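Local coordinates for sensor histidine kinase (Pseudomonas syringae pv. tomato, PDB 3CIT), which is probably a two-component phosphorelay sensor kinase, represented here by its GAF domain, the part likely to have a sensory or regulatory role, at residues Cys41-Met46 with Gly128-Ser133; Leu52-Gly55 with Gly59-Thr62; Ile84-Leu89 with Ser133-Ala138; Gly110-Leu115 with Leu140-Leu145. One frame throughout, in Å; residues are numbered along the deposited sequence.

How the contacts relate
Three of the four contacts pack the long C-terminal helix 128-156 on the rest of the GAF domain, and contact 2 lies within its five-stranded antiparallel sheet. Contacts 1, 3 and 4 use successive parts of that helix: contact 1 meets the end of helix 29-43, contact 3 the loop before edge strand 87-90, contact 4 strand 111-119. Contacts 1 and 3 share Ser133 and touch, their centres about 9 Å apart; contacts 1 and 4 lie about 17 Å apart, centre to centre. Contact 2, the hairpin of strands 48-53 and 61-66, closes before contacts 3 and 4 open along the chain, and reaches contact 4 through Trp54. All three helix contacts also touch the second subunit, so the helix serves both domain packing and assembly.

Contact 1: Cys41-Met46 with Gly128-Ser133; sequences CAFVAM and GEDIES
Phe43 turns CG anti to its own N (chi1 -166°), while Asp130 holds CG beside its backbone N (chi1 -74°), and these two torsions bring ring and carboxylate together. The contact joins the C-terminal end of helix 29-43 to the first turns of helix 128-156 in the GAF domain. Helix 29-43 finishes in a Schellman motif, with Ala45 as the positive-phi C-prime residue and Met46 N bonded to Cys41 O at 2.9 Å.

Phe43 CE2 approaches Asp130 OD1 to 3.3 Å, with the ring and carboxylate planes 70° apart. That oxygen also forms a salt bridge with Arg13 of helix 3-26, whose side chain touches the Phe43 side chain, so the acid is probably stabilised in its charged form. One carbon back from the carboxylate, Val44 CG1 packs on Asp130 CB at 3.9 Å, the two side chains running past each other in opposite directions; Val44 also rests on Leu117 of the sheet and on Pro126.

No direct hydrogen bond crosses between 41-46 and 128-133. Instead one water donates two hydrogen bonds, linking the helix end to the acid: 2.8 Å to Phe43 O and 2.7 Å to Asp130 OD2.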
loop_
_atom_site.group_PDB
_atom_site.type_symbol
_atom_site.label_atom_id
_atom_site.label_comp_id
_atom_site.label_asym_id
_atom_site.label_seq_id
_atom_site.Cartn_x
_atom_site.Cartn_y
_atom_site.Cartn_z
ATOM N N CYS A 41 12.188 11.358 -11.434
ATOM C CA CYS A 41 12.091 11.328 -12.892
ATOM C C CYS A 41 13.207 10.498 -13.542
ATOM O O CYS A 41 12.921 9.659 -14.397
ATOM C CB CYS A 41 12.044 12.751 -13.476
ATOM S SG CYS A 41 10.516 13.619 -13.095
ATOM N N ALA A 42 14.451 10.702 -13.125
ATOM C CA ALA A 42 15.583 9.991 -13.686
ATOM C C ALA A 42 15.481 8.497 -13.431
ATOM O O ALA A 42 15.800 7.681 -14.310
ATOM C CB ALA A 42 16.941 10.550 -13.128
ATOM N N PHE A 43 15.020 8.153 -12.233
ATOM C CA PHE A 43 15.015 6.764 -11.760
ATOM C C PHE A 43 14.186 5.865 -12.667
ATOM O O PHE A 43 14.562 4.741 -12.938
ATOM C CB PHE A 43 14.532 6.659 -10.315
ATOM C CG PHE A 43 14.832 5.315 -9.697
ATOM C CD1 PHE A 43 16.136 4.961 -9.387
ATOM C CD2 PHE A 43 13.827 4.396 -9.464
ATOM C CE1 PHE A 43 16.429 3.688 -8.839
ATOM C CE2 PHE A 43 14.140 3.127 -8.906
ATOM C CZ PHE A 43 15.421 2.798 -8.619
ATOM N N VAL A 44 13.085 6.400 -13.178
ATOM C CA VAL A 44 12.180 5.636 -14.042
ATOM C C VAL A 44 12.143 6.154 -15.485
ATOM O O VAL A 44 11.247 5.793 -16.245
ATOM C CB VAL A 44 10.744 5.529 -13.438
ATOM C CG1 VAL A 44 10.724 4.584 -12.202
ATOM C CG2 VAL A 44 10.152 6.915 -13.148
ATOM N N ALA A 45 13.121 6.981 -15.836
ATOM C CA ALA A 45 13.308 7.501 -17.178
ATOM C C ALA A 45 12.024 8.190 -17.672
ATOM O O ALA A 45 11.606 7.988 -18.802
ATOM C CB ALA A 45 13.724 6.352 -18.124
HETATM N N MSE A 46 11.405 8.986 -16.811
HETATM C CA MSE A 46 10.238 9.788 -17.208
HETATM C C MSE A 46 10.679 11.247 -17.340
HETATM O O MSE A 46 11.306 11.782 -16.434
HETATM C CB MSE A 46 9.096 9.568 -16.198
HETATM C CG MSE A 46 8.619 8.087 -16.266
HETATM SE SE MSE A 46 7.082 7.643 -15.150
HETATM C CE MSE A 46 5.646 8.635 -16.021
ATOM N N GLY A 128 6.850 -2.647 -10.590
ATOM C CA GLY A 128 6.157 -2.388 -9.345
ATOM C C GLY A 128 7.063 -1.958 -8.211
ATOM O O GLY A 128 6.702 -1.069 -7.433
ATOM N N GLU A 129 8.246 -2.550 -8.105
ATOM C CA GLU A 129 9.098 -2.193 -6.980
ATOM C C GLU A 129 9.853 -0.856 -7.184
ATOM O O GLU A 129 10.307 -0.239 -6.213
ATOM C CB GLU A 129 10.041 -3.327 -6.640
ATOM C CG GLU A 129 10.152 -3.503 -5.191
ATOM C CD GLU A 129 10.938 -4.701 -4.835
ATOM O OE1 GLU A 129 12.030 -4.910 -5.417
ATOM O OE2 GLU A 129 10.428 -5.429 -3.966
ATOM N N ASP A 130 9.995 -0.424 -8.432
ATOM C CA ASP A 130 10.364 0.963 -8.711
ATOM C C ASP A 130 9.270 1.907 -8.229
ATOM O O ASP A 130 9.553 2.910 -7.596
ATOM C CB ASP A 130 10.645 1.207 -10.207
ATOM C CG ASP A 130 11.955 0.630 -10.679
ATOM O OD1 ASP A 130 12.793 0.228 -9.839
ATOM O OD2 ASP A 130 12.162 0.641 -11.903
ATOM N N ILE A 131 8.018 1.585 -8.549
ATOM C CA ILE A 131 6.890 2.384 -8.109
ATOM C C ILE A 131 6.798 2.464 -6.585
ATOM O O ILE A 131 6.665 3.558 -6.034
ATOM C CB ILE A 131 5.566 1.873 -8.703
ATOM C CG1 ILE A 131 5.559 2.092 -10.223
ATOM C CG2 ILE A 131 4.355 2.640 -8.037
ATOM C CD1 ILE A 131 4.332 1.529 -10.945
ATOM N N GLU A 132 6.941 1.317 -5.913
ATOM C CA GLU A 132 6.951 1.282 -4.461
ATOM C C GLU A 132 8.085 2.111 -3.831
ATOM O O GLU A 132 7.882 2.760 -2.823
ATOM C CB GLU A 132 7.081 -0.158 -3.962
ATOM C CG GLU A 132 5.893 -1.020 -4.140
ATOM C CD GLU A 132 6.123 -2.391 -3.444
ATOM O OE1 GLU A 132 6.871 -3.198 -3.952
ATOM O OE2 GLU A 132 5.548 -2.621 -2.391
ATOM N N SER A 133 9.265 2.080 -4.435
ATOM C CA SER A 133 10.399 2.877 -3.984
ATOM C C SER A 133 10.113 4.370 -4.159
ATOM O O SER A 133 10.370 5.162 -3.241
ATOM C CB SER A 133 11.675 2.434 -4.729
ATOM O OG SER A 133 11.936 1.081 -4.444
HETATM O O HOH W 1 13.948 2.048 -13.330
#

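Contact 2: Leu52-Gly55 with Gly59-Thr62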
loop_
_atom_site.group_PDB
_atom_site.type_symbol
_atom_site.label_atom_id
_atom_site.label_comp_id
_atom_site.label_asym_id
_atom_site.label_seq_id
_atom_site.Cartn_x
_atom_site.Cartn_y
_atom_site.Cartn_z
ATOM N N LEU A 52 2.910 18.994 -6.561
ATOM C CA LEU A 52 1.730 19.776 -6.230
ATOM C C LEU A 52 1.567 19.733 -4.729
ATOM O O LEU A 52 1.709 18.673 -4.134
ATOM C CB LEU A 52 0.495 19.148 -6.851
ATOM C CG LEU A 52 0.428 19.103 -8.360
ATOM C CD1 LEU A 52 -0.917 18.485 -8.790
ATOM C CD2 LEU A 52 0.630 20.524 -8.956
ATOM N N GLU A 53 1.252 20.865 -4.120
ATOM C CA GLU A 53 0.959 20.920 -2.699
ATOM C C GLU A 53 -0.256 21.811 -2.442
ATOM O O GLU A 53 -0.496 22.777 -3.168
ATOM C CB GLU A 53 2.156 21.424 -1.914
ATOM C CG GLU A 53 3.316 20.431 -1.882
ATOM C CD GLU A 53 4.573 21.069 -1.345
ATOM O OE1 GLU A 53 4.538 21.525 -0.194
ATOM O OE2 GLU A 53 5.584 21.097 -2.077
ATOM N N TRP A 54 -1.039 21.443 -1.438
ATOM C CA TRP A 54 -2.256 22.192 -1.073
ATOM C C TRP A 54 -2.451 22.196 0.446
ATOM O O TRP A 54 -1.899 21.382 1.143
ATOM C CB TRP A 54 -3.475 21.601 -1.776
ATOM C CG TRP A 54 -3.644 20.124 -1.589
ATOM C CD1 TRP A 54 -4.209 19.485 -0.518
ATOM C CD2 TRP A 54 -3.243 19.115 -2.493
ATOM N NE1 TRP A 54 -4.162 18.126 -0.699
ATOM C CE2 TRP A 54 -3.571 17.867 -1.904
ATOM C CE3 TRP A 54 -2.611 19.127 -3.738
ATOM C CZ2 TRP A 54 -3.324 16.668 -2.536
ATOM C CZ3 TRP A 54 -2.383 17.925 -4.377
ATOM C CH2 TRP A 54 -2.717 16.708 -3.762
ATOM N N GLY A 55 -3.234 23.133 0.946
ATOM C CA GLY A 55 -3.525 23.238 2.379
ATOM C C GLY A 55 -5.028 23.129 2.566
ATOM O O GLY A 55 -5.691 22.441 1.752
ATOM N N GLY A 59 -5.261 26.696 -1.956
ATOM C CA GLY A 59 -5.531 25.889 -3.148
ATOM C C GLY A 59 -4.284 25.134 -3.542
ATOM O O GLY A 59 -3.352 25.015 -2.747
ATOM N N VAL A 60 -4.250 24.659 -4.777
ATOM C CA VAL A 60 -3.127 23.850 -5.246
ATOM C C VAL A 60 -2.023 24.765 -5.756
ATOM O O VAL A 60 -2.284 25.719 -6.509
ATOM C CB VAL A 60 -3.546 22.888 -6.355
ATOM C CG1 VAL A 60 -2.376 22.035 -6.800
ATOM C CG2 VAL A 60 -4.684 22.019 -5.885
ATOM N N GLN A 61 -0.802 24.493 -5.336
ATOM C CA GLN A 61 0.360 25.222 -5.813
ATOM C C GLN A 61 1.354 24.212 -6.385
ATOM O O GLN A 61 1.549 23.160 -5.803
ATOM C CB GLN A 61 0.993 26.001 -4.661
ATOM C CG GLN A 61 0.065 27.067 -4.028
ATOM C CD GLN A 61 -0.336 28.164 -5.003
ATOM O OE1 GLN A 61 0.494 28.641 -5.783
ATOM N NE2 GLN A 61 -1.614 28.571 -4.970
ATOM N N THR A 62 1.959 24.556 -7.522
ATOM C CA THR A 62 3.005 23.759 -8.157
ATOM C C THR A 62 4.327 24.222 -7.562
ATOM O O THR A 62 4.731 25.357 -7.752
ATOM C CB THR A 62 2.970 23.967 -9.686
ATOM O OG1 THR A 62 1.709 23.508 -10.183
ATOM C CG2 THR A 62 4.116 23.242 -10.384
HETATM O O HOH W 2 -2.519 25.889 -0.420
#
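Leu52 lies against Val60 and Thr62 across a beta hairpin, and its side chain can be followed outward. CB sits 4.1 Å from Val60 CG1. CG lies beside the backbone N (chi1 -64°), which carries the branch over toward the partner strand. There CD2 does the touching: it is 4.0 Å from Val60 CG1 and 3.4 Å from Thr62 OG1, a methyl crossing the end of a threonine side chain. A glycerol molecule, probably from the crystallisation liquor, lies nearby.

Next in the register, Glu53 and Gln61 form the hydrogen-bonded antiparallel pair: Glu53 N donates to Gln61 O at 2.9 Å, and Gln61 N donates to Glu53 O at 2.8 Å, both nearly straight at 166°. Leu52 and Thr62 are the adjoining non-hydrogen-bonded pair. Toward the turn, a water donates to Gly59 O at 2.6 Å and accepts a weak bond from Gly55 N. Val60 CG2 meets the Trp54 indole at CE3, 4.2 Å away, the two side chains lying side by side.

Glu53 lies on the other face, where OE2 makes a salt bridge to Arg33 of helix 29-43 and a hydrogen bond with Thr63. Strand 48-53 runs between 61-66, at one edge of the sheet, and 111-119, with the helix over the Glu53 face and the loop around Thr77 on the Leu52 face.

Contact 3: Ile84-Leu89 with Ser133-Ala138; sequences IGPQWL and SLQLLA
One side chain of 133-138, that of Gln135, reaches Gly85 and Pro86 at the entry to edge strand 87-90. The helical segment begins with Ser133, which faces another way: its OG is hydrogen-bonded to Glu129 O a turn earlier, and its side chain packs on Arg13 of helix 3-26 and on Leu14 of the second subunit. Leu134 follows, buried among Leu16, Ala40, Val44 and Leu102, between the helices and the sheet.

Gln135 is directed toward the loop, with 7.0 Å from its CA to Pro86 CA. Its CG stands anti to the backbone N (chi1 -180°), which sends the chain straight out from the helix, and a bend at chi2 (60°) then brings the end of the amide over the Gly85-Pro86 peptide, beside the proline ring. Proline ring and glutamine chain cross at a slant. Only the end of the side chain comes down on the peptide face, without stacking, and which amide atom lies there is doubtful. Gly85 has a positive phi (78°), a backbone conformation natural to glycine.

In the GAF fold this places helix 128-156 beside the approach to the outermost strand of the antiparallel sheet; Gln135 also touches Pro103 on neighbouring strand 98-105. The same loop is gripped from outside by the fourth subunit, where Arg39 of that chain bonds to Pro86 O.

Leu136 next packs on Leu17 of its own chain and on Leu17 of the second subunit. Leu137 turns to Thr20 and Val36, and Ala138 closes the segment with its N bonded to Leu134 O at 3.0 Å.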
loop_
_atom_site.group_PDB
_atom_site.type_symbol
_atom_site.label_atom_id
_atom_site.label_comp_id
_atom_site.label_asym_id
_atom_site.label_seq_id
_atom_site.Cartn_x
_atom_site.Cartn_y
_atom_site.Cartn_z
ATOM N N ILE A 84 -4.699 7.244 -1.428
ATOM C CA ILE A 84 -3.829 6.318 -0.723
ATOM C C ILE A 84 -3.048 5.582 -1.833
ATOM O O ILE A 84 -3.607 4.858 -2.656
ATOM C CB ILE A 84 -4.664 5.323 0.119
ATOM C CG1 ILE A 84 -5.532 6.110 1.152
ATOM C CG2 ILE A 84 -3.781 4.286 0.776
ATOM C CD1 ILE A 84 -6.230 5.293 2.191
ATOM N N GLY A 85 -1.760 5.720 -1.862
ATOM C CA GLY A 85 -1.014 4.942 -2.814
ATOM C C GLY A 85 -1.086 5.515 -4.217
ATOM O O GLY A 85 -1.793 6.494 -4.500
ATOM N N PRO A 86 -0.323 4.912 -5.092
ATOM C CA PRO A 86 -0.085 5.477 -6.394
ATOM C C PRO A 86 -1.239 5.283 -7.364
ATOM O O PRO A 86 -2.208 4.594 -7.057
ATOM C CB PRO A 86 1.147 4.751 -6.868
ATOM C CG PRO A 86 1.321 3.587 -6.087
ATOM C CD PRO A 86 0.423 3.655 -4.882
ATOM N N GLN A 87 -1.097 5.910 -8.516
ATOM C CA GLN A 87 -2.024 5.737 -9.629
ATOM C C GLN A 87 -1.210 5.889 -10.921
ATOM O O GLN A 87 -0.453 6.871 -11.091
ATOM C CB GLN A 87 -3.143 6.778 -9.586
ATOM C CG GLN A 87 -4.236 6.559 -10.687
ATOM C CD GLN A 87 -5.442 7.467 -10.595
ATOM O OE1 GLN A 87 -6.528 7.164 -11.143
ATOM N NE2 GLN A 87 -5.279 8.569 -9.922
ATOM N N TRP A 88 -1.387 4.948 -11.830
ATOM C CA TRP A 88 -0.814 5.036 -13.180
ATOM C C TRP A 88 -1.896 5.429 -14.147
ATOM O O TRP A 88 -2.943 4.785 -14.182
ATOM C CB TRP A 88 -0.271 3.685 -13.590
ATOM C CG TRP A 88 0.355 3.650 -14.946
ATOM C CD1 TRP A 88 -0.147 3.036 -16.074
ATOM C CD2 TRP A 88 1.595 4.258 -15.337
ATOM N NE1 TRP A 88 0.710 3.246 -17.144
ATOM C CE2 TRP A 88 1.787 3.976 -16.724
ATOM C CE3 TRP A 88 2.563 4.998 -14.667
ATOM C CZ2 TRP A 88 2.907 4.408 -17.420
ATOM C CZ3 TRP A 88 3.670 5.461 -15.396
ATOM C CH2 TRP A 88 3.830 5.137 -16.741
ATOM N N LEU A 89 -1.650 6.447 -14.955
ATOM C CA LEU A 89 -2.633 6.936 -15.890
ATOM C C LEU A 89 -2.119 6.881 -17.325
ATOM O O LEU A 89 -0.978 7.248 -17.579
ATOM C CB LEU A 89 -2.949 8.408 -15.622
ATOM C CG LEU A 89 -3.473 8.812 -14.250
ATOM C CD1 LEU A 89 -3.544 10.371 -14.179
ATOM C CD2 LEU A 89 -4.839 8.212 -14.119
ATOM N N SER A 133 9.265 2.080 -4.435
ATOM C CA SER A 133 10.399 2.877 -3.984
ATOM C C SER A 133 10.113 4.370 -4.159
ATOM O O SER A 133 10.370 5.162 -3.241
ATOM C CB SER A 133 11.675 2.434 -4.729
ATOM O OG SER A 133 11.936 1.081 -4.444
ATOM N N LEU A 134 9.580 4.768 -5.320
ATOM C CA LEU A 134 9.205 6.169 -5.542
ATOM C C LEU A 134 8.113 6.622 -4.577
ATOM O O LEU A 134 8.163 7.746 -4.099
ATOM C CB LEU A 134 8.756 6.420 -6.989
ATOM C CG LEU A 134 9.853 6.213 -8.036
ATOM C CD1 LEU A 134 9.346 6.429 -9.442
ATOM C CD2 LEU A 134 11.040 7.146 -7.768
ATOM N N GLN A 135 7.144 5.761 -4.287
ATOM C CA GLN A 135 6.132 6.078 -3.287
ATOM C C GLN A 135 6.753 6.320 -1.909
ATOM O O GLN A 135 6.402 7.268 -1.206
ATOM C CB GLN A 135 5.050 4.987 -3.212
ATOM C CG GLN A 135 3.976 5.332 -2.146
ATOM C CD GLN A 135 3.220 6.685 -2.428
ATOM O OE1 GLN A 135 3.528 7.786 -1.845
ATOM N NE2 GLN A 135 2.242 6.600 -3.335
ATOM N N LEU A 136 7.690 5.472 -1.499
ATOM C CA LEU A 136 8.397 5.741 -0.240
ATOM C C LEU A 136 9.212 7.044 -0.295
ATOM O O LEU A 136 9.268 7.803 0.673
ATOM C CB LEU A 136 9.299 4.568 0.154
ATOM C CG LEU A 136 10.034 4.736 1.493
ATOM C CD1 LEU A 136 9.026 4.920 2.661
ATOM C CD2 LEU A 136 10.951 3.535 1.751
ATOM N N LEU A 137 9.899 7.301 -1.398
ATOM C CA LEU A 137 10.624 8.590 -1.534
ATOM C C LEU A 137 9.668 9.804 -1.336
ATOM O O LEU A 137 10.021 10.801 -0.656
ATOM C CB LEU A 137 11.274 8.673 -2.896
ATOM C CG LEU A 137 12.313 9.748 -3.093
ATOM C CD1 LEU A 137 13.392 9.578 -2.014
ATOM C CD2 LEU A 137 12.891 9.548 -4.510
ATOM N N ALA A 138 8.462 9.714 -1.903
ATOM C CA ALA A 138 7.424 10.746 -1.689
ATOM C C ALA A 138 7.034 10.865 -0.219
ATOM O O ALA A 138 6.848 11.946 0.292
ATOM C CB ALA A 138 6.161 10.506 -2.565
#

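Contact 4: Gly110-Leu115 with Leu140-Leu145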
loop_
_atom_site.group_PDB
_atom_site.type_symbol
_atom_site.label_atom_id
_atom_site.label_comp_id
_atom_site.label_asym_id
_atom_site.label_seq_id
_atom_site.Cartn_x
_atom_site.Cartn_y
_atom_site.Cartn_z
ATOM N N GLY A 110 -5.000 13.478 5.903
ATOM C CA GLY A 110 -5.121 13.743 4.493
ATOM C C GLY A 110 -3.788 13.839 3.772
ATOM O O GLY A 110 -2.759 14.210 4.375
ATOM N N SER A 111 -3.810 13.538 2.482
ATOM C CA SER A 111 -2.658 13.840 1.622
ATOM C C SER A 111 -2.661 15.345 1.376
ATOM O O SER A 111 -3.728 15.906 1.081
ATOM C CB SER A 111 -2.781 13.083 0.306
ATOM O OG SER A 111 -1.767 13.480 -0.618
ATOM N N PHE A 112 -1.496 15.981 1.451
ATOM C CA PHE A 112 -1.335 17.414 1.175
ATOM C C PHE A 112 -0.592 17.728 -0.124
ATOM O O PHE A 112 -0.235 18.872 -0.389
ATOM C CB PHE A 112 -0.636 18.095 2.348
ATOM C CG PHE A 112 0.796 17.651 2.582
ATOM C CD1 PHE A 112 1.844 18.233 1.901
ATOM C CD2 PHE A 112 1.085 16.694 3.532
ATOM C CE1 PHE A 112 3.177 17.855 2.171
ATOM C CE2 PHE A 112 2.403 16.314 3.805
ATOM C CZ PHE A 112 3.437 16.866 3.100
ATOM N N GLY A 113 -0.334 16.723 -0.936
ATOM C CA GLY A 113 0.316 16.961 -2.208
ATOM C C GLY A 113 0.485 15.678 -2.970
ATOM O O GLY A 113 0.099 14.612 -2.479
ATOM N N THR A 114 1.011 15.805 -4.184
ATOM C CA THR A 114 1.267 14.682 -5.072
ATOM C C THR A 114 2.517 14.946 -5.852
ATOM O O THR A 114 2.675 16.035 -6.416
ATOM C CB THR A 114 0.187 14.465 -6.168
ATOM O OG1 THR A 114 -1.087 14.825 -5.656
ATOM C CG2 THR A 114 0.231 13.029 -6.562
ATOM N N LEU A 115 3.400 13.955 -5.883
ATOM C CA LEU A 115 4.494 13.943 -6.827
ATOM C C LEU A 115 3.935 13.376 -8.133
ATOM O O LEU A 115 3.325 12.290 -8.133
ATOM C CB LEU A 115 5.649 13.109 -6.232
ATOM C CG LEU A 115 6.989 13.029 -6.936
ATOM C CD1 LEU A 115 7.578 14.430 -7.060
ATOM C CD2 LEU A 115 7.960 12.041 -6.158
ATOM N N LEU A 140 8.955 10.068 2.356
ATOM C CA LEU A 140 10.084 10.689 3.050
ATOM C C LEU A 140 10.080 12.212 2.854
ATOM O O LEU A 140 10.180 12.977 3.817
ATOM C CB LEU A 140 11.409 10.112 2.562
ATOM C CG LEU A 140 11.655 8.689 3.004
ATOM C CD1 LEU A 140 12.845 8.129 2.232
ATOM C CD2 LEU A 140 11.874 8.629 4.540
ATOM N N LEU A 141 9.930 12.635 1.601
ATOM C CA LEU A 141 9.755 14.043 1.283
ATOM C C LEU A 141 8.596 14.690 2.101
ATOM O O LEU A 141 8.756 15.758 2.699
ATOM C CB LEU A 141 9.518 14.228 -0.212
ATOM C CG LEU A 141 9.358 15.696 -0.665
ATOM C CD1 LEU A 141 10.579 16.593 -0.322
ATOM C CD2 LEU A 141 8.921 15.765 -2.161
ATOM N N ALA A 142 7.440 14.059 2.086
ATOM C CA ALA A 142 6.283 14.555 2.813
ATOM C C ALA A 142 6.567 14.821 4.276
ATOM O O ALA A 142 6.178 15.863 4.800
ATOM C CB ALA A 142 5.058 13.589 2.660
ATOM N N ALA A 143 7.231 13.877 4.948
ATOM C CA ALA A 143 7.479 14.017 6.375
ATOM C C ALA A 143 8.289 15.269 6.670
ATOM O O ALA A 143 8.037 15.992 7.645
ATOM C CB ALA A 143 8.201 12.751 6.944
ATOM N N HIS A 144 9.275 15.501 5.820
ATOM C CA HIS A 144 10.194 16.622 5.958
ATOM C C HIS A 144 9.549 17.959 5.580
ATOM O O HIS A 144 9.765 18.962 6.255
ATOM C CB HIS A 144 11.460 16.348 5.126
ATOM C CG HIS A 144 12.290 15.231 5.679
ATOM N ND1 HIS A 144 12.794 15.251 6.967
ATOM C CD2 HIS A 144 12.683 14.053 5.141
ATOM C CE1 HIS A 144 13.442 14.124 7.200
ATOM N NE2 HIS A 144 13.398 13.384 6.106
ATOM N N LEU A 145 8.752 17.969 4.520
ATOM C CA LEU A 145 8.014 19.171 4.122
ATOM C C LEU A 145 6.984 19.548 5.188
ATOM O O LEU A 145 6.802 20.724 5.511
ATOM C CB LEU A 145 7.324 18.981 2.775
ATOM C CG LEU A 145 8.214 18.954 1.523
ATOM C CD1 LEU A 145 7.365 18.678 0.287
ATOM C CD2 LEU A 145 9.000 20.294 1.389
#
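Helix 128-156 packs on the face of the GAF sheet here, with Phe112 of strand 111-119 pushed up against Ala142 and Leu145. The ring meets the helix chiefly at its far end. CZ lies 3.7 Å from Ala142 CB and 3.4 Å from Ala142 O, which sits at the ring edge near its plane, while CE2 lies 4.0 Å from the same methyl. On the other flank, CE1 comes within 4.3 Å of Leu145 CB.

A chi1 of 65° puts CG between the backbone N and the carbonyl carbon, and from there the ring projects off the strand to the helix. The small Ala142 side chain lets the ring come close to the helix backbone.

The strand is irregular at this point: Phe112 has a psi of only 9°, and both it and Gly113 make backbone hydrogen bonds with Leu104 on strand 98-105, as at a beta bulge in an antiparallel sheet. Leu104 also supports the contact directly, its side chain touching Phe112, Ala142 and Leu145. Further along the strand, Leu115 points to the helix and packs on Leu37 and Leu51, and Leu141 reaches the same Leu51.

The helix surface turned from the sheet is shared between helix 3-26, where His144 packs on Leu24 and Ile25, and the second subunit: Leu140 packs on Leu140 of that chain, and Ala143 O accepts a hydrogen bond from its Asn147 ND2.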